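Local structure of KLLA0E08119p (Kluyveromyces lactis, 3VA7) at residues Cys257-Gln260 with Val266-Glu269; Glu681-Phe686 with Pro818-Pro823; Val872-Thr877 with Glu912-Phe917; Gly1194-Glu1199 with Asp1230-Ile1235. The protein probably catalyses the ATP- and biotin-dependent carboxylation of urea to urea-1-carboxylate, this chain being the urea carboxylase part of a longer enzyme that probably also hydrolyses that product. All coordinates share one frame; numbering follows the deposited sequence.

Interaction 1 of 4, residues Cys257-Gln260 with Val266-Glu269; sequences CSLQ and VIEE
Val266 meets Leu259 through the backbone: Val266 N donates to Leu259 O over 3.1 Å, with an N-H...O angle of 155°. Leu259 is the centre of an inverse gamma turn, consistent with an irregular strand here. At Ile267 a water bridges the two backbones, accepting from Leu259 N (2.8 Å) and donating to Ile267 O (2.7 Å). The side chains of Ile267 and Leu259 lie alongside one another and point the same way, with Ile267 CG2 against Leu259 CD1 at 3.8 Å; Phe458 of helix 456-460 touches both. Glu268 follows, its CG 3.8 Å from Cys257 SG. The chain then bends at chi2 (93°), which turns the carboxylate away from the sulfur and lets OE2 form a salt bridge with Arg367 on strand 362-372. Glu269 leads out of the contact, its OE1 in a salt bridge to Arg423. The N-to-C directions of the two short segments differ by 162°, as expected for antiparallel neighbours. Together they form the closing end of the beta hairpin 249-261/264-270, here water-bridged and irregular, within the antiparallel sheet of the biotin carboxylase domain.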
loop_
_atom_site.group_PDB
_atom_site.type_symbol
_atom_site.label_atom_id
_atom_site.label_comp_id
_atom_site.label_asym_id
_atom_site.label_seq_id
_atom_site.Cartn_x
_atom_site.Cartn_y
_atom_site.Cartn_z
ATOM N N CYS A 257 12.108 31.918 -18.878
ATOM C CA CYS A 257 11.801 30.513 -18.956
ATOM C C CYS A 257 13.012 29.785 -19.469
ATOM O O CYS A 257 12.925 28.737 -20.123
ATOM C CB CYS A 257 10.595 30.293 -19.870
ATOM S SG CYS A 257 9.040 31.110 -19.286
ATOM N N SER A 258 14.166 30.334 -19.129
ATOM C CA SER A 258 15.457 29.752 -19.507
ATOM C C SER A 258 15.725 28.342 -18.951
ATOM O O SER A 258 16.383 27.551 -19.623
ATOM C CB SER A 258 16.583 30.709 -19.121
ATOM O OG SER A 258 16.190 32.067 -19.303
ATOM N N LEU A 259 15.225 28.006 -17.750
ATOM C CA LEU A 259 15.603 26.718 -17.134
ATOM C C LEU A 259 14.834 25.555 -17.751
ATOM O O LEU A 259 13.818 25.094 -17.229
ATOM C CB LEU A 259 15.486 26.769 -15.592
ATOM C CG LEU A 259 16.457 27.734 -14.863
ATOM C CD1 LEU A 259 16.115 27.934 -13.406
ATOM C CD2 LEU A 259 17.930 27.309 -15.001
ATOM N N GLN A 260 15.327 25.121 -18.901
ATOM C CA GLN A 260 14.702 24.092 -19.724
ATOM C C GLN A 260 15.651 22.886 -19.860
ATOM O O GLN A 260 16.860 23.047 -19.944
ATOM C CB GLN A 260 14.452 24.646 -21.117
ATOM C CG GLN A 260 13.407 25.749 -21.224
ATOM C CD GLN A 260 13.300 26.351 -22.643
ATOM O OE1 GLN A 260 13.381 25.632 -23.664
ATOM N NE2 GLN A 260 13.118 27.663 -22.706
ATOM N N VAL A 266 11.121 23.737 -16.731
ATOM C CA VAL A 266 10.958 23.168 -15.376
ATOM C C VAL A 266 10.812 24.238 -14.319
ATOM O O VAL A 266 10.018 24.061 -13.389
ATOM C CB VAL A 266 12.026 22.081 -14.922
ATOM C CG1 VAL A 266 12.738 21.433 -16.084
ATOM C CG2 VAL A 266 13.041 22.650 -14.017
ATOM N N ILE A 267 11.553 25.346 -14.463
ATOM C CA ILE A 267 11.370 26.500 -13.582
ATOM C C ILE A 267 11.254 27.812 -14.347
ATOM O O ILE A 267 12.049 28.101 -15.259
ATOM C CB ILE A 267 12.497 26.617 -12.490
ATOM C CG1 ILE A 267 12.227 25.663 -11.336
ATOM C CG2 ILE A 267 12.651 28.033 -11.910
ATOM C CD1 ILE A 267 13.232 24.561 -11.261
ATOM N N GLU A 268 10.272 28.627 -13.942
ATOM C CA GLU A 268 10.088 29.947 -14.535
ATOM C C GLU A 268 10.004 31.014 -13.467
ATOM O O GLU A 268 9.675 30.724 -12.326
ATOM C CB GLU A 268 8.851 29.970 -15.435
ATOM C CG GLU A 268 8.669 28.717 -16.298
ATOM C CD GLU A 268 7.779 27.630 -15.648
ATOM O OE1 GLU A 268 7.276 27.796 -14.511
ATOM O OE2 GLU A 268 7.561 26.587 -16.297
ATOM N N GLU A 269 10.297 32.248 -13.856
ATOM C CA GLU A 269 10.302 33.393 -12.941
ATOM C C GLU A 269 9.935 34.758 -13.601
ATOM O O GLU A 269 10.061 34.960 -14.813
ATOM C CB GLU A 269 11.681 33.527 -12.275
ATOM C CG GLU A 269 12.786 34.058 -13.202
ATOM C CD GLU A 269 14.105 34.248 -12.439
ATOM O OE1 GLU A 269 15.179 33.664 -12.866
ATOM O OE2 GLU A 269 14.034 34.983 -11.409
HETATM O O HOH W 1 14.137 29.655 -15.784
#

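Interaction 2 of 4, residues Glu681-Phe686 with Pro818-Pro823; sequences EYIEQF and PKYENP
Tyr820 receives the CG2 methyl of Ile683 squarely on one ring face. Starting from CB, which is directed at the helix, chi1 of 59° places CG between the backbone N and the carbonyl carbon and swings the ring against residues 681-686. From CG outward every ring carbon is almost equally far from the methyl: Tyr820 CG lies 3.7 Å from Ile683 CG2. Tyr820 CE1 is 3.6 Å from Ile683 CG2. This near equality fits a methyl that stands 3.4 Å from the ring centroid and 2° off the ring normal, a centred CH-pi contact. Tyr820 CE2 also nears Glu684 N at 3.9 Å, and Tyr820 CZ reaches Ile683 CB. At the tip, Tyr820 OH passes Glu684 CG at 3.9 Å and accepts a weak bond from Lys819 NZ. Lys819 CG lies over the opposite ring face, offset toward the rim, so the ring is sandwiched between aliphatic groups. Putting a serine in place of Tyr820 would probably open a gap over Ile683 CG2 and deprive Lys819 NZ of its weak phenol partner. The geometry is that of a loop docked on a helix by a methyl-on-ring CH-pi contact, joining the loop before strand 824-828 to helix 680-688 of the carboxyltransferase region.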
loop_
_atom_site.group_PDB
_atom_site.type_symbol
_atom_site.label_atom_id
_atom_site.label_comp_id
_atom_site.label_asym_id
_atom_site.label_seq_id
_atom_site.Cartn_x
_atom_site.Cartn_y
_atom_site.Cartn_z
ATOM N N GLU A 681 -0.495 -37.944 24.925
ATOM C CA GLU A 681 0.653 -38.438 24.138
ATOM C C GLU A 681 0.994 -37.517 22.983
ATOM O O GLU A 681 2.186 -37.297 22.676
ATOM C CB GLU A 681 0.560 -39.915 23.703
ATOM C CG GLU A 681 -0.738 -40.386 23.085
ATOM C CD GLU A 681 -0.552 -41.684 22.261
ATOM O OE1 GLU A 681 -1.562 -42.421 22.095
ATOM O OE2 GLU A 681 0.596 -41.978 21.781
ATOM N N TYR A 682 -0.032 -36.936 22.365
ATOM C CA TYR A 682 0.257 -36.010 21.282
ATOM C C TYR A 682 1.065 -34.769 21.730
ATOM O O TYR A 682 2.011 -34.352 21.024
ATOM C CB TYR A 682 -0.950 -35.662 20.398
ATOM C CG TYR A 682 -0.445 -34.872 19.239
ATOM C CD1 TYR A 682 0.302 -35.485 18.231
ATOM C CD2 TYR A 682 -0.610 -33.485 19.200
ATOM C CE1 TYR A 682 0.831 -34.756 17.185
ATOM C CE2 TYR A 682 -0.069 -32.727 18.142
ATOM C CZ TYR A 682 0.649 -33.374 17.138
ATOM O OH TYR A 682 1.163 -32.624 16.105
ATOM N N ILE A 683 0.714 -34.211 22.896
ATOM C CA ILE A 683 1.553 -33.183 23.544
ATOM C C ILE A 683 3.019 -33.626 23.761
ATOM O O ILE A 683 3.974 -32.871 23.470
ATOM C CB ILE A 683 0.970 -32.730 24.894
ATOM C CG1 ILE A 683 -0.518 -32.357 24.735
ATOM C CG2 ILE A 683 1.822 -31.614 25.458
ATOM C CD1 ILE A 683 -1.218 -31.817 26.043
ATOM N N GLU A 684 3.199 -34.840 24.277
ATOM C CA GLU A 684 4.532 -35.436 24.341
ATOM C C GLU A 684 5.153 -35.493 22.960
ATOM O O GLU A 684 6.243 -34.934 22.770
ATOM C CB GLU A 684 4.531 -36.852 24.927
ATOM C CG GLU A 684 3.500 -37.106 26.010
ATOM C CD GLU A 684 3.750 -38.438 26.722
ATOM O OE1 GLU A 684 4.780 -39.090 26.380
ATOM O OE2 GLU A 684 2.933 -38.815 27.619
ATOM N N GLN A 685 4.480 -36.143 21.998
ATOM C CA GLN A 685 5.082 -36.279 20.668
ATOM C C GLN A 685 5.414 -34.919 20.109
ATOM O O GLN A 685 6.422 -34.800 19.415
ATOM C CB GLN A 685 4.169 -36.902 19.632
ATOM C CG GLN A 685 3.409 -38.136 19.999
ATOM C CD GLN A 685 2.668 -38.646 18.786
ATOM O OE1 GLN A 685 3.199 -38.587 17.658
ATOM N NE2 GLN A 685 1.448 -39.147 18.992
ATOM N N PHE A 686 4.581 -33.908 20.408
ATOM C CA PHE A 686 4.772 -32.557 19.883
ATOM C C PHE A 686 6.150 -32.045 20.199
ATOM O O PHE A 686 6.778 -31.430 19.338
ATOM C CB PHE A 686 3.692 -31.578 20.387
ATOM C CG PHE A 686 3.888 -30.138 19.933
ATOM C CD1 PHE A 686 3.375 -29.695 18.703
ATOM C CD2 PHE A 686 4.587 -29.230 20.720
ATOM C CE1 PHE A 686 3.525 -28.352 18.251
ATOM C CE2 PHE A 686 4.773 -27.903 20.297
ATOM C CZ PHE A 686 4.211 -27.455 19.057
ATOM N N PRO A 818 12.183 -29.514 32.197
ATOM C CA PRO A 818 12.285 -30.984 32.047
ATOM C C PRO A 818 11.168 -31.589 31.213
ATOM O O PRO A 818 11.381 -32.572 30.506
ATOM C CB PRO A 818 12.181 -31.511 33.502
ATOM C CG PRO A 818 11.846 -30.301 34.375
ATOM C CD PRO A 818 12.333 -29.103 33.608
ATOM N N LYS A 819 9.980 -31.001 31.317
ATOM C CA LYS A 819 8.775 -31.478 30.630
ATOM C C LYS A 819 7.832 -30.283 30.346
ATOM O O LYS A 819 7.809 -29.296 31.066
ATOM C CB LYS A 819 8.083 -32.500 31.528
ATOM C CG LYS A 819 6.745 -33.008 31.035
ATOM C CD LYS A 819 6.255 -34.186 31.879
ATOM C CE LYS A 819 5.428 -35.183 31.040
ATOM N NZ LYS A 819 3.967 -34.872 31.011
ATOM N N TYR A 820 7.031 -30.371 29.302
ATOM C CA TYR A 820 6.056 -29.310 29.044
ATOM C C TYR A 820 5.237 -29.118 30.306
ATOM O O TYR A 820 4.972 -30.076 31.034
ATOM C CB TYR A 820 5.132 -29.663 27.863
ATOM C CG TYR A 820 4.368 -30.914 28.089
ATOM C CD1 TYR A 820 3.173 -30.904 28.794
ATOM C CD2 TYR A 820 4.835 -32.128 27.584
ATOM C CE1 TYR A 820 2.432 -32.113 29.006
ATOM C CE2 TYR A 820 4.126 -33.334 27.779
ATOM C CZ TYR A 820 2.930 -33.311 28.486
ATOM O OH TYR A 820 2.267 -34.497 28.681
ATOM N N GLU A 821 4.826 -27.886 30.547
ATOM C CA GLU A 821 4.011 -27.605 31.679
ATOM C C GLU A 821 2.569 -27.312 31.230
ATOM O O GLU A 821 2.290 -27.210 30.026
ATOM C CB GLU A 821 4.615 -26.451 32.449
ATOM C CG GLU A 821 4.491 -25.133 31.741
ATOM C CD GLU A 821 5.213 -24.003 32.449
ATOM O OE1 GLU A 821 5.324 -22.920 31.826
ATOM O OE2 GLU A 821 5.690 -24.189 33.615
ATOM N N ASN A 822 1.667 -27.170 32.207
ATOM C CA ASN A 822 0.268 -26.869 31.987
ATOM C C ASN A 822 0.031 -25.402 31.624
ATOM O O ASN A 822 0.392 -24.526 32.382
ATOM C CB ASN A 822 -0.466 -27.203 33.264
ATOM C CG ASN A 822 -1.929 -27.144 33.107
ATOM O OD1 ASN A 822 -2.454 -26.238 32.481
ATOM N ND2 ASN A 822 -2.612 -28.110 33.670
ATOM N N PRO A 823 -0.596 -25.118 30.471
ATOM C CA PRO A 823 -0.730 -23.714 30.079
ATOM C C PRO A 823 -1.834 -22.988 30.833
ATOM O O PRO A 823 -1.957 -21.735 30.737
ATOM C CB PRO A 823 -1.115 -23.798 28.615
ATOM C CG PRO A 823 -1.785 -25.146 28.451
ATOM C CD PRO A 823 -1.262 -26.049 29.538
#

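Interaction 3 of 4, residues Val872-Thr877 with Glu912-Phe917; sequences VERHQT and ESEIQF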
loop_
_atom_site.group_PDB
_atom_site.type_symbol
_atom_site.label_atom_id
_atom_site.label_comp_id
_atom_site.label_asym_id
_atom_site.label_seq_id
_atom_site.Cartn_x
_atom_site.Cartn_y
_atom_site.Cartn_z
ATOM N N VAL A 872 -9.750 -2.351 32.940
ATOM C CA VAL A 872 -8.335 -2.083 32.853
ATOM C C VAL A 872 -8.118 -0.592 32.561
ATOM O O VAL A 872 -7.164 0.002 33.055
ATOM C CB VAL A 872 -7.659 -3.010 31.825
ATOM C CG1 VAL A 872 -6.197 -2.677 31.606
ATOM C CG2 VAL A 872 -7.801 -4.467 32.251
ATOM N N GLU A 873 -8.988 0.052 31.798
ATOM C CA GLU A 873 -8.747 1.465 31.507
ATOM C C GLU A 873 -8.954 2.319 32.741
ATOM O O GLU A 873 -8.261 3.312 32.964
ATOM C CB GLU A 873 -9.605 1.986 30.346
ATOM C CG GLU A 873 -9.174 1.490 28.933
ATOM C CD GLU A 873 -10.237 1.839 27.869
ATOM O OE1 GLU A 873 -11.282 1.112 27.764
ATOM O OE2 GLU A 873 -10.041 2.845 27.133
ATOM N N ARG A 874 -9.935 1.922 33.529
ATOM C CA ARG A 874 -10.336 2.574 34.733
ATOM C C ARG A 874 -9.225 2.488 35.793
ATOM O O ARG A 874 -8.953 3.461 36.474
ATOM C CB ARG A 874 -11.531 1.822 35.226
ATOM C CG ARG A 874 -12.562 2.622 36.010
ATOM C CD ARG A 874 -13.582 1.635 36.575
ATOM N NE ARG A 874 -14.014 2.102 37.864
ATOM C CZ ARG A 874 -13.916 1.421 39.007
ATOM N NH1 ARG A 874 -13.426 0.156 39.088
ATOM N NH2 ARG A 874 -14.364 2.028 40.090
ATOM N N HIS A 875 -8.591 1.331 35.946
ATOM C CA HIS A 875 -7.479 1.236 36.869
ATOM C C HIS A 875 -6.222 1.781 36.256
ATOM O O HIS A 875 -5.220 1.887 36.931
ATOM C CB HIS A 875 -7.223 -0.202 37.255
ATOM C CG HIS A 875 -8.298 -0.756 38.110
ATOM N ND1 HIS A 875 -8.197 -0.812 39.487
ATOM C CD2 HIS A 875 -9.520 -1.229 37.795
ATOM C CE1 HIS A 875 -9.312 -1.320 39.971
ATOM N NE2 HIS A 875 -10.120 -1.606 38.968
ATOM N N GLN A 876 -6.249 2.081 34.962
ATOM C CA GLN A 876 -5.079 2.636 34.299
ATOM C C GLN A 876 -3.866 1.721 34.561
ATOM O O GLN A 876 -2.760 2.186 34.682
ATOM C CB GLN A 876 -4.793 4.074 34.795
ATOM C CG GLN A 876 -5.937 5.085 34.688
ATOM C CD GLN A 876 -5.635 6.439 35.437
ATOM O OE1 GLN A 876 -5.331 6.487 36.677
ATOM N NE2 GLN A 876 -5.720 7.537 34.679
ATOM N N THR A 877 -4.079 0.415 34.600
ATOM C CA THR A 877 -3.028 -0.471 34.969
ATOM C C THR A 877 -1.740 -0.205 34.255
ATOM O O THR A 877 -1.742 -0.178 33.059
ATOM C CB THR A 877 -3.381 -1.941 34.635
ATOM O OG1 THR A 877 -4.700 -2.258 35.087
ATOM C CG2 THR A 877 -2.310 -2.906 35.270
ATOM N N GLU A 912 -11.811 -8.762 37.449
ATOM C CA GLU A 912 -12.903 -9.563 36.917
ATOM C C GLU A 912 -14.132 -9.487 37.788
ATOM O O GLU A 912 -15.241 -9.521 37.257
ATOM C CB GLU A 912 -12.510 -11.023 36.732
ATOM C CG GLU A 912 -13.655 -11.930 36.251
ATOM C CD GLU A 912 -14.065 -11.724 34.793
ATOM O OE1 GLU A 912 -13.271 -11.246 33.993
ATOM O OE2 GLU A 912 -15.196 -12.073 34.433
ATOM N N SER A 913 -13.952 -9.374 39.114
ATOM C CA SER A 913 -15.099 -9.299 40.048
ATOM C C SER A 913 -15.705 -7.902 40.093
ATOM O O SER A 913 -16.740 -7.702 40.728
ATOM C CB SER A 913 -14.702 -9.749 41.439
ATOM O OG SER A 913 -13.797 -8.813 42.047
ATOM N N GLU A 914 -15.076 -6.934 39.423
ATOM C CA GLU A 914 -15.590 -5.598 39.435
ATOM C C GLU A 914 -16.524 -5.333 38.282
ATOM O O GLU A 914 -17.157 -4.279 38.222
ATOM C CB GLU A 914 -14.445 -4.569 39.441
ATOM C CG GLU A 914 -13.619 -4.604 40.726
ATOM C CD GLU A 914 -12.249 -3.902 40.649
ATOM O OE1 GLU A 914 -12.106 -2.895 39.873
ATOM O OE2 GLU A 914 -11.325 -4.367 41.419
ATOM N N ILE A 915 -16.599 -6.256 37.334
ATOM C CA ILE A 915 -17.450 -6.059 36.168
ATOM C C ILE A 915 -18.917 -6.148 36.635
ATOM O O ILE A 915 -19.315 -7.162 37.201
ATOM C CB ILE A 915 -17.108 -7.142 35.084
ATOM C CG1 ILE A 915 -15.721 -6.856 34.470
ATOM C CG2 ILE A 915 -18.258 -7.304 34.036
ATOM C CD1 ILE A 915 -15.010 -8.076 33.836
ATOM N N GLN A 916 -19.698 -5.088 36.436
ATOM C CA GLN A 916 -21.139 -5.156 36.785
ATOM C C GLN A 916 -21.945 -4.759 35.563
ATOM O O GLN A 916 -21.737 -3.665 34.986
ATOM C CB GLN A 916 -21.612 -4.232 37.981
ATOM C CG GLN A 916 -20.599 -3.790 39.068
ATOM C CD GLN A 916 -20.406 -4.777 40.315
ATOM O OE1 GLN A 916 -20.456 -6.014 40.182
ATOM N NE2 GLN A 916 -20.129 -4.195 41.500
ATOM N N PHE A 917 -22.904 -5.603 35.196
ATOM C CA PHE A 917 -23.873 -5.184 34.157
ATOM C C PHE A 917 -25.074 -6.112 34.173
ATOM O O PHE A 917 -25.027 -7.198 34.766
ATOM C CB PHE A 917 -23.235 -5.067 32.733
ATOM C CG PHE A 917 -22.890 -6.381 32.135
ATOM C CD1 PHE A 917 -23.784 -7.037 31.284
ATOM C CD2 PHE A 917 -21.717 -7.028 32.473
ATOM C CE1 PHE A 917 -23.471 -8.301 30.769
ATOM C CE2 PHE A 917 -21.422 -8.272 31.937
ATOM C CZ PHE A 917 -22.296 -8.894 31.099
#
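Arg874 and His875 lie at the C-terminal end of helix 859-875, where Gln876 leaves helical geometry with a positive phi, and they face Glu914, the third residue of a type I turn running from Glu912 to Ile915. One carboxylate oxygen does all the polar work across the gap. His875 NE2 donates to Glu914 OE1 over 2.5 Å, with an N-H...O angle of 151°; OE1 offers its syn lone pair and lies close to the imidazole plane, while the carboxylate itself is turned 43° from that plane. The second oxygen, Glu914 OE2, stays 3.9 Å from His875 NE2 and adds no bond to it. Arg874 comes from another direction: its chain bends at chi3, and NH1 forms a longer salt bridge to the same Glu914 OE1 at 3.4 Å. The carboxylate oxygen meets the guanidinium at its edge; NH1 alone approaches OE1, and the planes are 85° apart, so the bridge is single and long. Tyr911 stacks on the His875 ring and would limit its rotation. With an alanine in place of Glu914, Arg874 and His875 would probably lose their shared anion and be freer to turn. This is a surface His-carboxylate hydrogen bond with an arginine beside it, tying a helix end to the turn after helix 901-912 in the carboxyltransferase C/D region.

Interaction 4 of 4, residues Gly1194-Glu1199 with Asp1230-Ile1235; sequences GVIIIE and DLVAVI
Val1195 and Ile1196 face Val1232 and Ala1233 across the interior of the biotinyl domain, a flattened beta sandwich of two four-stranded antiparallel sheets. The strands belong to different sheets, and the separation of Val1195 CA from Ala1233 CA, 7.6 Å, suits packing between layers and exceeds the spacing of hydrogen-bonded neighbours. The backbone contribution is indirect. Val1195 and Ile1196 both pair with Val1207 in a classic beta bulge, and Val1232 and Ala1233 both face Leu1170 in another. The first residue of each bulge has a helix-like psi, -53° at Val1195 and -33° at Val1232. Each bulge thereby turns two consecutive side chains to the same interior, where a regular strand would send one of them outward. Polar interactions are made beyond the contact, by Glu1199, which forms a salt bridge to Arg945 and bonds to Asn696 and Thr1018. Strand 1194-1200 then leads into the turn with Lys1202, which lies at the biotin and, as in other biotinyl domains, is the residue expected to carry it. The remaining contacts are apolar. Ile1196 and Val1232 reach toward each other tip to tip; their closest methyls are modelled implausibly near, so the exact spacing is doubtful. Val1207 touches both and Phe1178 packs on Ile1196. The more reliable pair is Val1195 with Ala1233: chi1 of -174° sets CG1 opposite the backbone N, and Val1195 CG1 rests 3.8 Å from Ala1233 CB.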
loop_
_atom_site.group_PDB
_atom_site.type_symbol
_atom_site.label_atom_id
_atom_site.label_comp_id
_atom_site.label_asym_id
_atom_site.label_seq_id
_atom_site.Cartn_x
_atom_site.Cartn_y
_atom_site.Cartn_z
ATOM N N GLY A 1194 6.851 -17.623 -20.042
ATOM C CA GLY A 1194 6.739 -18.614 -18.991
ATOM C C GLY A 1194 6.700 -20.012 -19.544
ATOM O O GLY A 1194 6.194 -20.194 -20.622
ATOM N N VAL A 1195 7.211 -21.001 -18.803
ATOM C CA VAL A 1195 7.176 -22.406 -19.254
ATOM C C VAL A 1195 6.404 -23.289 -18.319
ATOM O O VAL A 1195 5.517 -24.020 -18.768
ATOM C CB VAL A 1195 8.560 -23.046 -19.370
ATOM C CG1 VAL A 1195 8.437 -24.478 -19.987
ATOM C CG2 VAL A 1195 9.530 -22.137 -20.157
ATOM N N ILE A 1196 6.777 -23.252 -17.029
ATOM C CA ILE A 1196 6.008 -23.921 -15.980
ATOM C C ILE A 1196 5.742 -23.084 -14.705
ATOM O O ILE A 1196 6.408 -22.084 -14.443
ATOM C CB ILE A 1196 6.603 -25.287 -15.597
ATOM C CG1 ILE A 1196 7.789 -25.100 -14.647
ATOM C CG2 ILE A 1196 6.966 -26.090 -16.823
ATOM C CD1 ILE A 1196 7.728 -25.998 -13.451
ATOM N N ILE A 1197 4.740 -23.503 -13.928
ATOM C CA ILE A 1197 4.395 -22.841 -12.683
ATOM C C ILE A 1197 4.520 -23.766 -11.450
ATOM O O ILE A 1197 4.063 -24.917 -11.430
ATOM C CB ILE A 1197 2.998 -22.222 -12.757
ATOM C CG1 ILE A 1197 2.901 -21.143 -13.852
ATOM C CG2 ILE A 1197 2.637 -21.564 -11.482
ATOM C CD1 ILE A 1197 1.422 -20.712 -14.111
ATOM N N ILE A 1198 5.125 -23.220 -10.407
ATOM C CA ILE A 1198 5.373 -23.930 -9.145
ATOM C C ILE A 1198 4.578 -23.157 -8.130
ATOM O O ILE A 1198 4.306 -21.968 -8.323
ATOM C CB ILE A 1198 6.975 -23.907 -8.929
ATOM C CG1 ILE A 1198 7.629 -25.031 -9.740
ATOM C CG2 ILE A 1198 7.513 -23.849 -7.499
ATOM C CD1 ILE A 1198 6.813 -26.298 -9.757
ATOM N N GLU A 1199 4.137 -23.792 -7.064
ATOM C CA GLU A 1199 3.882 -22.960 -5.862
ATOM C C GLU A 1199 5.071 -23.084 -4.941
ATOM O O GLU A 1199 5.392 -24.189 -4.486
ATOM C CB GLU A 1199 2.577 -23.296 -5.104
ATOM C CG GLU A 1199 2.268 -22.273 -3.980
ATOM C CD GLU A 1199 1.032 -22.612 -3.166
ATOM O OE1 GLU A 1199 0.763 -23.813 -2.893
ATOM O OE2 GLU A 1199 0.322 -21.663 -2.768
ATOM N N ASP A 1230 16.521 -28.228 -9.193
ATOM C CA ASP A 1230 16.075 -29.315 -10.047
ATOM C C ASP A 1230 15.789 -28.872 -11.467
ATOM O O ASP A 1230 15.328 -27.763 -11.707
ATOM C CB ASP A 1230 14.820 -29.943 -9.483
ATOM C CG ASP A 1230 15.111 -30.894 -8.396
ATOM O OD1 ASP A 1230 16.279 -30.932 -7.958
ATOM O OD2 ASP A 1230 14.182 -31.600 -7.976
ATOM N N LEU A 1231 16.064 -29.758 -12.415
ATOM C CA LEU A 1231 15.722 -29.518 -13.804
ATOM C C LEU A 1231 14.223 -29.654 -13.965
ATOM O O LEU A 1231 13.629 -30.644 -13.540
ATOM C CB LEU A 1231 16.422 -30.546 -14.700
ATOM C CG LEU A 1231 16.237 -30.381 -16.211
ATOM C CD1 LEU A 1231 16.977 -29.149 -16.746
ATOM C CD2 LEU A 1231 16.667 -31.642 -16.881
ATOM N N VAL A 1232 13.622 -28.674 -14.624
ATOM C CA VAL A 1232 12.157 -28.600 -14.720
ATOM C C VAL A 1232 11.612 -28.602 -16.195
ATOM O O VAL A 1232 10.528 -29.157 -16.492
ATOM C CB VAL A 1232 11.666 -27.416 -13.865
ATOM C CG1 VAL A 1232 11.937 -26.090 -14.541
ATOM C CG2 VAL A 1232 10.263 -27.581 -13.557
ATOM N N ALA A 1233 12.389 -28.008 -17.103
ATOM C CA ALA A 1233 12.116 -28.080 -18.530
ATOM C C ALA A 1233 13.406 -27.978 -19.351
ATOM O O ALA A 1233 14.465 -27.522 -18.843
ATOM C CB ALA A 1233 11.159 -26.981 -18.940
ATOM N N VAL A 1234 13.303 -28.395 -20.617
ATOM C CA VAL A 1234 14.357 -28.187 -21.621
ATOM C C VAL A 1234 13.778 -27.470 -22.826
ATOM O O VAL A 1234 12.746 -27.880 -23.358
ATOM C CB VAL A 1234 14.968 -29.508 -22.114
ATOM C CG1 VAL A 1234 16.146 -29.214 -23.012
ATOM C CG2 VAL A 1234 15.400 -30.383 -20.948
ATOM N N ILE A 1235 14.432 -26.393 -23.251
ATOM C CA ILE A 1235 14.065 -25.718 -24.503
ATOM C C ILE A 1235 15.171 -25.891 -25.577
ATOM O O ILE A 1235 16.349 -25.562 -25.341
ATOM C CB ILE A 1235 13.524 -24.232 -24.306
ATOM C CG1 ILE A 1235 14.641 -23.192 -24.241
ATOM C CG2 ILE A 1235 12.582 -24.115 -23.100
ATOM C CD1 ILE A 1235 14.891 -22.502 -25.577
#

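In the fold
The four contacts follow one another along the chain, none touching another. Interaction 1 belongs to the biotin carboxylase region, and its centre is about 53 Å from that of interaction 4 in the biotinyl domain. Interactions 2 and 3, in the carboxyltransferase part, are nearer neighbours, with about 16 Å between nearest atoms, while the nearest atoms of interactions 2 and 4 are about 21 Å apart. Biotin sits among carboxyltransferase residues such as Phe700, Tyr731 and Ser1016 together with Lys1202 of the biotinyl domain, and urea binds near Asp991 and Tyr1035. The biotinyl domain is therefore caught at the carboxyltransferase site, consistent with a carrier that must travel to reach the distant carboxylase.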